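Local atomic coordinates of epoxyqueuosine reductase (Streptococcus thermophilus, PDB entry 5D6S), a protein that belongs to the QueG family and binds cobalamin together with two iron/sulfur clusters. Residues D52-L57 with I82-S87; L161-V166 with L192-T197; L88-T93 with N149-G154; S44-T49 with I95-A100; E67-G72 with D229-A234. All blocks are in the same frame, centred on the assembly; numbering follows the deposited sequence.

Interactions 2 and 4 are buried and belong to the same four-stranded antiparallel sheet: 44-49 with 95-100 joins two of its strands, while 161-166 with 192-197 packs the beginning of helix 163-169 on a third. Interaction 3 reaches this sheet at its surface, through outer strand 152-155 and one serine-glutamate bond. Interaction 1, partly buried, touches interaction 2 through F54 against V166 and combines a backbone bond with apolar packing. Interaction 5 touches none of the others, its nearest atoms about 7 Å from those of interaction 2, and ties two loops by an arginine. Interactions 1, 2 and 5 hold residues that line the cobalamin pocket, and interaction 5 also reaches an iron/sulfur cluster.

Interaction 1 (D52-L57 with I82-S87); sequences DDFDYL and IYPKLS
The backbone N of F54 donates to the carbonyl O of I82 over 2.9 Å, bent to 140° at the hydrogen, and the buried part of the contact, formed by F54, L57, I82 and P84, gathers around this bond. I82 CG2 lies 3.8 Å from F54 CB and 4.1 Å from L57 CB, so the isoleucine methyl rests against both residues at once. The F54 ring starts beside its own backbone N (chi1 -68°). It turns an edge, nearly in plane, to I82 O, and its CE1 meets P84 CG at 4.0 Å, the two side chains crossing at about a right angle. Helix 163-169 closes in here: V166 packs on F54, and R169 makes a cation-pi contact with its ring and hydrogen-bonds to the carbonyls of D52 and D53. L57 also touches cobalamin. On the solvent side D53 and Y83, both partly exposed, touch without a polar bond. They lie side by side, pointing the same way, with D53 CB 3.3 Å from Y83 CD1 at the ring edge and the carboxylate plane 82° from that of the ring; D55 OD2 comes only to 4.3 Å from Y83 CE1. The join thus rests on one backbone bond plus apolar and ring-edge packing, without a salt bridge between the segments, and the neighbouring carboxylates of D53 and D55 would probably repel each other if both are charged.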
# COMPACT_ATOMS: atom_id res chain seq x y z
N ASP A 52 26.29 -9.04 2.56
CA ASP A 52 26.24 -10.48 2.37
C ASP A 52 24.92 -10.80 1.72
O ASP A 52 23.90 -10.18 2.04
CB ASP A 52 26.35 -11.25 3.68
CG ASP A 52 27.77 -11.31 4.22
OD1 ASP A 52 28.70 -10.87 3.52
OD2 ASP A 52 27.95 -11.81 5.35
N ASP A 53 24.95 -11.77 0.83
CA ASP A 53 23.74 -12.11 0.13
C ASP A 53 22.64 -12.66 1.08
O ASP A 53 22.83 -12.75 2.29
CB ASP A 53 24.04 -13.00 -1.08
CG ASP A 53 24.87 -14.20 -0.75
OD1 ASP A 53 24.41 -15.02 0.09
OD2 ASP A 53 25.94 -14.37 -1.39
N PHE A 54 21.47 -12.95 0.53
CA PHE A 54 20.31 -13.31 1.32
C PHE A 54 19.76 -14.65 0.87
O PHE A 54 18.54 -14.85 0.91
CB PHE A 54 19.19 -12.26 1.16
CG PHE A 54 19.49 -10.91 1.74
CD1 PHE A 54 20.28 -10.00 1.06
CD2 PHE A 54 18.90 -10.52 2.94
CE1 PHE A 54 20.54 -8.75 1.59
CE2 PHE A 54 19.16 -9.27 3.48
CZ PHE A 54 19.98 -8.38 2.81
N ASP A 55 20.61 -15.60 0.51
CA ASP A 55 20.08 -16.85 -0.08
C ASP A 55 19.14 -17.65 0.83
O ASP A 55 18.47 -18.57 0.35
CB ASP A 55 21.17 -17.77 -0.70
CG ASP A 55 22.52 -17.63 -0.04
OD1 ASP A 55 22.58 -17.49 1.20
OD2 ASP A 55 23.52 -17.68 -0.79
N TYR A 56 19.04 -17.30 2.12
CA TYR A 56 17.98 -17.92 2.95
C TYR A 56 16.57 -17.64 2.38
O TYR A 56 15.66 -18.45 2.55
CB TYR A 56 18.11 -17.53 4.43
CG TYR A 56 17.61 -16.17 4.86
CD1 TYR A 56 18.42 -15.05 4.77
CD2 TYR A 56 16.33 -16.02 5.42
CE1 TYR A 56 17.97 -13.81 5.20
CE2 TYR A 56 15.87 -14.78 5.85
CZ TYR A 56 16.69 -13.67 5.74
OH TYR A 56 16.23 -12.42 6.16
N LEU A 57 16.43 -16.51 1.66
CA LEU A 57 15.19 -16.13 0.97
C LEU A 57 14.88 -16.90 -0.34
O LEU A 57 13.72 -17.24 -0.59
CB LEU A 57 15.20 -14.63 0.69
CG LEU A 57 15.31 -13.74 1.93
CD1 LEU A 57 15.44 -12.29 1.53
CD2 LEU A 57 14.12 -13.92 2.86
N ILE A 82 18.59 -11.14 -4.18
CA ILE A 82 19.34 -11.74 -3.07
C ILE A 82 20.86 -11.43 -3.08
O ILE A 82 21.50 -11.53 -2.04
CB ILE A 82 19.19 -13.28 -3.04
CG1 ILE A 82 18.98 -13.84 -4.43
CG2 ILE A 82 18.01 -13.68 -2.17
CD1 ILE A 82 19.32 -15.30 -4.52
N TYR A 83 21.40 -11.04 -4.23
CA TYR A 83 22.84 -10.77 -4.36
C TYR A 83 23.10 -9.28 -4.54
O TYR A 83 23.16 -8.79 -5.68
CB TYR A 83 23.43 -11.56 -5.55
CG TYR A 83 23.25 -13.07 -5.46
CD1 TYR A 83 23.58 -13.76 -4.30
CD2 TYR A 83 22.77 -13.80 -6.55
CE1 TYR A 83 23.42 -15.14 -4.20
CE2 TYR A 83 22.60 -15.17 -6.46
CZ TYR A 83 22.93 -15.84 -5.28
OH TYR A 83 22.75 -17.21 -5.18
N PRO A 84 23.31 -8.55 -3.43
CA PRO A 84 23.53 -7.09 -3.48
C PRO A 84 24.63 -6.61 -4.42
O PRO A 84 24.58 -5.47 -4.89
CB PRO A 84 23.89 -6.73 -2.05
CG PRO A 84 23.24 -7.76 -1.24
CD PRO A 84 23.29 -9.03 -2.05
N LYS A 85 25.61 -7.47 -4.68
CA LYS A 85 26.73 -7.07 -5.53
C LYS A 85 26.30 -6.87 -6.99
O LYS A 85 26.96 -6.15 -7.73
CB LYS A 85 27.89 -8.07 -5.43
CG LYS A 85 28.68 -7.96 -4.14
CD LYS A 85 29.58 -9.16 -3.91
CE LYS A 85 29.89 -9.34 -2.43
NZ LYS A 85 30.55 -10.65 -2.19
N LEU A 86 25.19 -7.50 -7.37
CA LEU A 86 24.61 -7.28 -8.71
C LEU A 86 24.05 -5.87 -8.89
O LEU A 86 23.93 -5.40 -10.00
CB LEU A 86 23.54 -8.32 -9.00
CG LEU A 86 24.05 -9.75 -9.15
CD1 LEU A 86 22.91 -10.72 -9.46
CD2 LEU A 86 25.10 -9.84 -10.24
N SER A 87 23.71 -5.20 -7.79
CA SER A 87 23.31 -3.79 -7.82
C SER A 87 24.48 -2.81 -7.69
O SER A 87 24.33 -1.64 -8.04
CB SER A 87 22.28 -3.48 -6.71
OG SER A 87 21.06 -4.16 -6.92

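Interaction 2 (L161-V166 with L192-T197); sequences LVDTAV and LGELIT
E194 sends CG beside its own backbone N (chi1 -58°) and then bends at chi2 (95°), which brings its carboxylate across to D163, whose CG also stands beside its backbone N (chi1 -70°). The two side chains cross at about a right angle with their carboxylate planes turned clearly against each other. D163 OD1 faces both oxygens of the glutamate, 2.8 Å from E194 OE2 and 2.9 Å from E194 OE1, a meeting of acceptors and not a hydrogen bond. D163 OD2 has its own partner, the backbone N of D157. A water sits 2.8 Å from D163 O and also beside E194 OE1, although its distance there is too short to be trusted. Behind the carboxylate, E194 CG packs at 3.5 Å on V166 CG1. The contact sets the first turn of helix 163-169, with V162 as N-cap residue, on strand 190-197, an inner strand of the four-stranded antiparallel sheet flanked by strands 93-100 and 152-155. Toward the C-terminal end of the segment 192-197, L161 CD1 and I196 CD1 meet tip to tip at 3.7 Å. Toward its other end L192 CD1 reaches D163 O at 3.5 Å and T164 CA at 4.1 Å. Cobalamin lies alongside: it hydrogen-bonds to D163 N and to the carbonyls of L161 and L192, and the T164 side chain comes within about 3 Å of it.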
# COMPACT_ATOMS: atom_id res chain seq x y z
N LEU A 161 16.09 -5.16 -4.02
CA LEU A 161 16.17 -5.83 -2.72
C LEU A 161 14.81 -5.99 -2.04
O LEU A 161 13.86 -5.23 -2.29
CB LEU A 161 17.14 -5.10 -1.77
CG LEU A 161 18.59 -5.08 -2.28
CD1 LEU A 161 19.46 -4.39 -1.24
CD2 LEU A 161 19.11 -6.47 -2.58
N VAL A 162 14.77 -6.97 -1.14
CA VAL A 162 13.65 -7.17 -0.23
C VAL A 162 13.83 -6.18 0.92
O VAL A 162 14.56 -6.45 1.86
CB VAL A 162 13.60 -8.62 0.29
CG1 VAL A 162 12.37 -8.82 1.15
CG2 VAL A 162 13.63 -9.60 -0.87
N ASP A 163 13.19 -5.02 0.83
CA ASP A 163 13.37 -3.92 1.78
C ASP A 163 13.14 -4.35 3.23
O ASP A 163 13.62 -3.74 4.18
CB ASP A 163 12.38 -2.79 1.47
CG ASP A 163 12.69 -2.07 0.18
OD1 ASP A 163 13.66 -2.46 -0.52
OD2 ASP A 163 11.95 -1.10 -0.13
N THR A 164 12.35 -5.39 3.37
CA THR A 164 11.83 -5.77 4.64
C THR A 164 12.89 -6.60 5.39
O THR A 164 13.07 -6.45 6.59
CB THR A 164 10.49 -6.50 4.40
OG1 THR A 164 9.55 -6.14 5.42
CG2 THR A 164 10.65 -8.00 4.31
N ALA A 165 13.59 -7.44 4.64
CA ALA A 165 14.59 -8.37 5.17
C ALA A 165 15.92 -7.67 5.40
O ALA A 165 16.72 -8.06 6.26
CB ALA A 165 14.79 -9.55 4.21
N VAL A 166 16.15 -6.64 4.63
CA VAL A 166 17.30 -5.78 4.85
C VAL A 166 17.19 -5.09 6.21
O VAL A 166 18.12 -5.12 6.99
CB VAL A 166 17.42 -4.72 3.74
CG1 VAL A 166 18.37 -3.61 4.15
CG2 VAL A 166 17.89 -5.39 2.45
N LEU A 192 10.37 2.25 4.69
CA LEU A 192 11.73 1.70 4.66
C LEU A 192 12.51 2.10 3.41
O LEU A 192 11.95 2.32 2.35
CB LEU A 192 11.71 0.17 4.74
CG LEU A 192 11.08 -0.44 6.00
CD1 LEU A 192 11.27 -1.96 6.03
CD2 LEU A 192 11.65 0.21 7.25
N GLY A 193 13.82 2.19 3.58
CA GLY A 193 14.76 2.42 2.50
C GLY A 193 16.11 1.76 2.76
O GLY A 193 16.37 1.26 3.85
N GLU A 194 16.97 1.76 1.74
CA GLU A 194 18.32 1.20 1.82
C GLU A 194 19.30 2.04 1.04
O GLU A 194 18.99 2.53 -0.04
CB GLU A 194 18.42 -0.19 1.20
CG GLU A 194 17.50 -1.22 1.78
CD GLU A 194 16.23 -1.34 1.00
OE1 GLU A 194 15.17 -1.10 1.61
OE2 GLU A 194 16.30 -1.65 -0.22
N LEU A 195 20.50 2.16 1.59
CA LEU A 195 21.63 2.71 0.86
C LEU A 195 22.71 1.64 0.83
O LEU A 195 23.39 1.39 1.83
CB LEU A 195 22.14 3.98 1.56
CG LEU A 195 23.18 4.78 0.80
CD1 LEU A 195 22.64 5.29 -0.52
CD2 LEU A 195 23.63 5.95 1.66
N ILE A 196 22.82 0.96 -0.31
CA ILE A 196 23.90 0.01 -0.53
C ILE A 196 25.17 0.82 -0.72
O ILE A 196 25.15 1.86 -1.37
CB ILE A 196 23.68 -0.87 -1.77
CG1 ILE A 196 22.37 -1.64 -1.68
CG2 ILE A 196 24.81 -1.89 -1.91
CD1 ILE A 196 21.96 -2.29 -2.99
N THR A 197 26.27 0.34 -0.16
CA THR A 197 27.51 1.13 -0.10
C THR A 197 28.79 0.28 -0.05
O THR A 197 28.77 -0.91 0.29
CB THR A 197 27.44 2.14 1.09
OG1 THR A 197 28.73 2.71 1.31
CG2 THR A 197 27.01 1.47 2.35
O HOH W 1 15.26 -1.46 3.99

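Interaction 3 (L88-T93 with N149-G154); sequences LESAKT and NFEYKG
S90 OG donates to E151 OE1 over 2.8 Å, the one polar tie between these segments. The serine oxygen occupies the crowded position between backbone N and carbonyl carbon (chi1 78°), which turns it toward the glutamate. E151 answers with a chain that is extended beyond CG, carrying its carboxylate out to the serine. OE1 is met on its anti side, 32° out of the carboxylate plane, and S90 CB follows at 3.4 Å from the same oxygen. L88 supplies the apolar half. Its CG stands anti to the backbone N (chi1 -167°), and the two methyls spread over the opposing backbone: CD2 lies 4.1 Å from E151 O and CD1 the same distance from Y152 O. CD1 also approaches K153 CB at 4.4 Å, while the rest of that lysine leads away. The contact thus joins the loop before strand 93-100 to the start of outer strand 152-155 and the residue before it, E151. The inner neighbour of that outer strand is strand 190-197, whose I196 touches L88 and pairs its backbone with K153. K92 and T93 both face T197 there in a classic beta bulge, and on the far side of 149-154 helix 128-144 packs against F150 and Y152.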
# COMPACT_ATOMS: atom_id res chain seq x y z
N LEU A 88 25.61 -3.26 -7.13
CA LEU A 88 26.75 -2.35 -6.92
C LEU A 88 28.14 -2.90 -7.39
O LEU A 88 28.81 -2.24 -8.18
CB LEU A 88 26.79 -1.84 -5.48
CG LEU A 88 27.74 -0.65 -5.17
CD1 LEU A 88 27.64 0.50 -6.17
CD2 LEU A 88 27.50 -0.10 -3.77
N GLU A 89 28.57 -4.06 -6.89
CA GLU A 89 29.91 -4.63 -7.21
C GLU A 89 30.88 -4.31 -6.07
O GLU A 89 31.39 -5.23 -5.43
CB GLU A 89 30.52 -4.15 -8.54
N SER A 90 31.10 -3.03 -5.81
CA SER A 90 31.94 -2.59 -4.67
C SER A 90 31.22 -2.64 -3.31
O SER A 90 31.59 -1.94 -2.36
CB SER A 90 32.47 -1.17 -4.91
OG SER A 90 31.47 -0.21 -4.65
N ALA A 91 30.20 -3.50 -3.21
CA ALA A 91 29.31 -3.53 -2.07
C ALA A 91 29.97 -4.19 -0.87
O ALA A 91 30.57 -5.25 -0.98
CB ALA A 91 28.02 -4.25 -2.41
N LYS A 92 29.79 -3.54 0.27
CA LYS A 92 30.48 -3.91 1.48
C LYS A 92 29.52 -3.87 2.68
O LYS A 92 29.44 -4.81 3.44
CB LYS A 92 31.67 -2.98 1.68
CG LYS A 92 32.88 -3.64 2.30
CD LYS A 92 33.55 -4.61 1.33
CE LYS A 92 33.83 -5.94 2.02
NZ LYS A 92 34.51 -6.91 1.13
N THR A 93 28.81 -2.76 2.84
CA THR A 93 27.74 -2.69 3.83
C THR A 93 26.45 -2.12 3.22
O THR A 93 26.48 -1.51 2.15
CB THR A 93 28.17 -1.87 5.08
OG1 THR A 93 27.12 -1.92 6.06
CG2 THR A 93 28.42 -0.42 4.73
N ASN A 149 36.43 8.05 -2.22
CA ASN A 149 36.01 6.88 -3.01
C ASN A 149 34.66 6.30 -2.59
O ASN A 149 34.39 5.12 -2.82
CB ASN A 149 37.07 5.78 -2.98
CG ASN A 149 38.23 6.06 -3.91
OD1 ASN A 149 38.07 6.70 -4.95
ND2 ASN A 149 39.41 5.57 -3.54
N PHE A 150 33.82 7.12 -1.98
CA PHE A 150 32.51 6.67 -1.52
C PHE A 150 31.65 6.27 -2.73
O PHE A 150 31.53 7.04 -3.69
CB PHE A 150 31.83 7.77 -0.72
CG PHE A 150 30.45 7.43 -0.26
CD1 PHE A 150 30.13 6.14 0.17
CD2 PHE A 150 29.46 8.42 -0.20
CE1 PHE A 150 28.86 5.84 0.62
CE2 PHE A 150 28.18 8.13 0.26
CZ PHE A 150 27.88 6.84 0.67
N GLU A 151 31.07 5.07 -2.68
CA GLU A 151 30.19 4.60 -3.74
C GLU A 151 28.88 4.09 -3.15
O GLU A 151 28.89 3.36 -2.16
CB GLU A 151 30.85 3.49 -4.55
CG GLU A 151 31.93 3.99 -5.51
CD GLU A 151 32.34 2.95 -6.55
OE1 GLU A 151 31.82 1.80 -6.52
OE2 GLU A 151 33.17 3.31 -7.41
N TYR A 152 27.76 4.47 -3.78
CA TYR A 152 26.44 4.10 -3.26
C TYR A 152 25.39 3.80 -4.31
O TYR A 152 25.57 4.03 -5.49
CB TYR A 152 25.91 5.18 -2.31
CG TYR A 152 25.70 6.53 -2.94
CD1 TYR A 152 26.75 7.38 -3.16
CD2 TYR A 152 24.42 6.97 -3.28
CE1 TYR A 152 26.55 8.64 -3.71
CE2 TYR A 152 24.21 8.23 -3.82
CZ TYR A 152 25.30 9.05 -4.03
OH TYR A 152 25.13 10.28 -4.60
N LYS A 153 24.26 3.28 -3.82
CA LYS A 153 23.14 2.88 -4.65
C LYS A 153 21.91 2.87 -3.75
O LYS A 153 21.77 2.01 -2.88
CB LYS A 153 23.44 1.51 -5.25
CG LYS A 153 22.29 0.81 -5.93
CD LYS A 153 21.67 1.65 -7.01
CE LYS A 153 20.77 0.79 -7.88
NZ LYS A 153 19.75 1.63 -8.55
N GLY A 154 21.02 3.84 -3.95
CA GLY A 154 19.83 4.00 -3.11
C GLY A 154 18.62 3.24 -3.62
O GLY A 154 18.37 3.17 -4.81

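Interaction 4 (S44-T49 with I95-A100); sequences SKIGFT and ISIAVA
I46 and I95 lie side by side and point the same way, with I46 CD1 3.6 Å from I95 CG2. The approach follows from I46 CG1 standing anti to its backbone N (chi1 -173°), the chain then running on past the neighbouring isoleucine; the same CD1 also grazes I97 CG2 at 4.4 Å. F48 shares the direction: its ring runs alongside I95, CD2 reaching I95 CG1 at 4.1 Å. This face, with I97 facing I46 in a non-hydrogen-bonded pair, is covered by helix 30-40, through I34 and A38, and by helix 128-144, through L132 and L136. K45 and A98 face the other way as a hydrogen-bonded pair, their CB atoms 4.0 Å apart, while the lysine NZ runs off to the carbonyl O of I172. Strands 45-49 and 95-100 are antiparallel, 162° between their directions, at one side of the four-stranded sheet. A98 N donates to K45 O at 3.1 Å, and A98 O draws weak bonds from both K45 N and S44 N. At the end of the pairing A100 N reaches S44 OG, a weak bond at 3.3 Å, though nearly straight (167°). Several modest backbone bonds thus join the strands, and on the face of I46, F48, I95 and I97 these two strands present apolar side chains to the helices.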
# COMPACT_ATOMS: atom_id res chain seq x y z
N SER A 44 13.96 8.33 11.34
CA SER A 44 13.50 7.89 12.65
C SER A 44 14.29 6.71 13.23
O SER A 44 14.18 6.40 14.42
CB SER A 44 12.01 7.52 12.60
OG SER A 44 11.23 8.67 12.32
N LYS A 45 15.03 6.02 12.38
CA LYS A 45 15.82 4.86 12.82
C LYS A 45 16.79 4.52 11.71
O LYS A 45 16.51 4.77 10.55
CB LYS A 45 14.96 3.64 13.11
CG LYS A 45 14.98 3.17 14.54
CD LYS A 45 13.94 2.07 14.75
CE LYS A 45 14.14 1.33 16.06
NZ LYS A 45 15.12 0.23 15.88
N ILE A 46 17.91 3.93 12.09
CA ILE A 46 18.94 3.56 11.13
C ILE A 46 19.66 2.32 11.62
O ILE A 46 19.72 2.04 12.81
CB ILE A 46 19.91 4.72 10.88
CG1 ILE A 46 20.87 4.39 9.75
CG2 ILE A 46 20.64 5.11 12.16
CD1 ILE A 46 21.44 5.63 9.10
N GLY A 47 20.16 1.56 10.67
CA GLY A 47 20.69 0.24 10.94
C GLY A 47 21.80 -0.02 9.94
O GLY A 47 21.91 0.69 8.94
N PHE A 48 22.62 -1.03 10.23
CA PHE A 48 23.76 -1.37 9.38
C PHE A 48 23.83 -2.87 9.26
O PHE A 48 23.51 -3.61 10.19
CB PHE A 48 25.06 -0.83 9.96
CG PHE A 48 25.06 0.66 10.15
CD1 PHE A 48 24.51 1.22 11.29
CD2 PHE A 48 25.58 1.50 9.17
CE1 PHE A 48 24.48 2.60 11.47
CE2 PHE A 48 25.55 2.88 9.34
CZ PHE A 48 25.01 3.44 10.50
N THR A 49 24.23 -3.33 8.09
CA THR A 49 24.37 -4.76 7.87
C THR A 49 25.32 -4.97 6.71
O THR A 49 25.66 -4.04 5.99
CB THR A 49 23.03 -5.45 7.61
OG1 THR A 49 23.26 -6.76 7.09
CG2 THR A 49 22.22 -4.66 6.61
N ILE A 95 22.99 0.16 4.47
CA ILE A 95 22.41 0.99 5.52
C ILE A 95 20.90 1.05 5.32
O ILE A 95 20.43 1.61 4.33
CB ILE A 95 22.95 2.42 5.46
CG1 ILE A 95 24.48 2.40 5.37
CG2 ILE A 95 22.45 3.21 6.66
CD1 ILE A 95 25.12 3.76 5.12
N SER A 96 20.16 0.48 6.26
CA SER A 96 18.72 0.49 6.21
C SER A 96 18.20 1.70 6.94
O SER A 96 18.54 1.89 8.10
CB SER A 96 18.14 -0.76 6.87
OG SER A 96 16.73 -0.65 6.98
N ILE A 97 17.33 2.49 6.30
CA ILE A 97 16.64 3.59 6.99
C ILE A 97 15.16 3.30 7.22
O ILE A 97 14.56 2.45 6.57
CB ILE A 97 16.80 4.95 6.28
CG1 ILE A 97 16.14 4.94 4.92
CG2 ILE A 97 18.27 5.28 6.14
CD1 ILE A 97 15.94 6.35 4.39
N ALA A 98 14.60 3.99 8.21
CA ALA A 98 13.19 3.90 8.54
C ALA A 98 12.69 5.29 8.91
O ALA A 98 13.33 5.99 9.68
CB ALA A 98 12.97 2.95 9.70
N VAL A 99 11.57 5.70 8.30
CA VAL A 99 10.95 6.97 8.62
C VAL A 99 9.56 6.63 9.10
O VAL A 99 8.82 5.94 8.41
CB VAL A 99 10.87 7.92 7.42
CG1 VAL A 99 10.15 9.21 7.78
CG2 VAL A 99 12.26 8.24 6.91
N ALA A 100 9.21 7.11 10.29
CA ALA A 100 7.91 6.79 10.85
C ALA A 100 6.84 7.71 10.28
O ALA A 100 7.13 8.83 9.88
CB ALA A 100 7.96 6.90 12.37

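Interaction 5 (E67-G72 with D229-A234); sequences EGRTTG and DGTMNA
T231 CG2 lies 3.8 Å from NH2 of R69, where the chain has just left helix 55-67 through a Schellman motif at G68 and meets a loop of the 4Fe-4S double cluster binding domain. The two side chains cross at about a right angle, and T231 OG1 makes a weak hydrogen bond to cobalamin. At M232 it is the backbone that faces the arginine. R69 is bent at chi3 (-11°), which places NE to donate to M232 O over 3.1 Å. That bond is nearly straight (166°) and the acceptor lies in the guanidinium plane, but the donor stands above the plane of the carbonyl. NH1 of the same group pairs with E67 OE1 in a salt bridge modelled too short, at 2.5 Å, to be taken at face value; the bond to M232 O is what orients NE. The M232 side chain leads away from this contact to cobalamin and an iron/sulfur cluster. N233 follows with CG anti to its backbone N (chi1 -173°); its amide, nearly perpendicular to the guanidinium, brings ND2 to 3.6 Å from R69 CA and 3.8 Å from R69 CB. A234 then closes the join by donating its N to R69 O over 3.0 Å. Beside that bond the methyl CB of A234 packs on T71 CG2 at 3.5 Å, while T71 OG1 is bonded to E74 OE2.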
# COMPACT_ATOMS: atom_id res chain seq x y z
N GLU A 67 4.03 -20.90 -6.95
CA GLU A 67 2.68 -21.11 -6.42
C GLU A 67 1.65 -20.02 -6.77
O GLU A 67 0.49 -20.13 -6.41
CB GLU A 67 2.73 -21.25 -4.90
CG GLU A 67 3.54 -22.46 -4.44
CD GLU A 67 3.37 -22.77 -2.96
OE1 GLU A 67 3.22 -21.83 -2.14
OE2 GLU A 67 3.36 -23.97 -2.62
N GLY A 68 2.09 -18.97 -7.45
CA GLY A 68 1.20 -17.91 -7.94
C GLY A 68 0.70 -16.96 -6.88
O GLY A 68 -0.38 -16.41 -7.01
N ARG A 69 1.49 -16.77 -5.84
CA ARG A 69 1.10 -15.95 -4.70
C ARG A 69 1.71 -14.53 -4.79
O ARG A 69 1.55 -13.69 -3.89
CB ARG A 69 1.52 -16.63 -3.38
CG ARG A 69 0.90 -18.01 -3.14
CD ARG A 69 1.37 -18.69 -1.85
NE ARG A 69 2.50 -17.99 -1.23
CZ ARG A 69 3.77 -18.38 -1.23
NH1 ARG A 69 4.17 -19.51 -1.80
NH2 ARG A 69 4.67 -17.61 -0.66
N THR A 70 2.39 -14.28 -5.89
CA THR A 70 3.03 -13.01 -6.16
C THR A 70 2.07 -12.01 -6.86
O THR A 70 1.20 -12.41 -7.64
CB THR A 70 4.26 -13.22 -7.05
OG1 THR A 70 4.79 -11.95 -7.42
CG2 THR A 70 3.91 -13.96 -8.36
N THR A 71 2.23 -10.71 -6.59
CA THR A 71 1.35 -9.66 -7.16
C THR A 71 1.68 -9.27 -8.58
O THR A 71 0.79 -8.84 -9.32
CB THR A 71 1.41 -8.32 -6.40
OG1 THR A 71 2.74 -7.80 -6.44
CG2 THR A 71 1.00 -8.51 -5.00
N GLY A 72 2.95 -9.31 -8.93
CA GLY A 72 3.44 -8.73 -10.17
C GLY A 72 4.16 -7.41 -9.97
O GLY A 72 4.74 -6.88 -10.90
N ASP A 229 3.79 -17.65 8.62
CA ASP A 229 5.23 -17.46 8.77
C ASP A 229 5.80 -16.14 8.20
O ASP A 229 6.98 -16.08 7.83
CB ASP A 229 5.97 -18.63 8.11
CG ASP A 229 5.58 -18.81 6.66
OD1 ASP A 229 4.62 -18.17 6.21
OD2 ASP A 229 6.22 -19.63 5.98
N GLY A 230 4.98 -15.09 8.15
CA GLY A 230 5.37 -13.80 7.54
C GLY A 230 5.25 -13.79 6.02
O GLY A 230 5.81 -12.95 5.33
N THR A 231 4.53 -14.78 5.51
CA THR A 231 4.40 -15.05 4.09
C THR A 231 2.92 -15.02 3.74
O THR A 231 2.07 -15.06 4.65
CB THR A 231 5.13 -16.36 3.77
OG1 THR A 231 6.23 -16.05 2.92
CG2 THR A 231 4.26 -17.44 3.12
N MET A 232 2.60 -14.94 2.45
CA MET A 232 1.28 -14.44 2.03
C MET A 232 0.82 -14.97 0.68
O MET A 232 1.64 -15.20 -0.20
CB MET A 232 1.41 -12.91 1.95
CG MET A 232 0.27 -12.18 1.31
SD MET A 232 0.71 -10.44 1.11
CE MET A 232 0.17 -9.74 2.67
N ASN A 233 -0.49 -15.18 0.51
CA ASN A 233 -1.06 -15.20 -0.87
C ASN A 233 -1.47 -13.78 -1.31
O ASN A 233 -2.59 -13.37 -1.08
CB ASN A 233 -2.26 -16.11 -0.99
CG ASN A 233 -2.74 -16.24 -2.43
OD1 ASN A 233 -3.57 -17.08 -2.75
ND2 ASN A 233 -2.15 -15.48 -3.32
N ALA A 234 -0.54 -13.03 -1.90
CA ALA A 234 -0.70 -11.57 -2.06
C ALA A 234 -1.84 -11.20 -3.01
O ALA A 234 -2.45 -10.14 -2.93
CB ALA A 234 0.61 -10.98 -2.56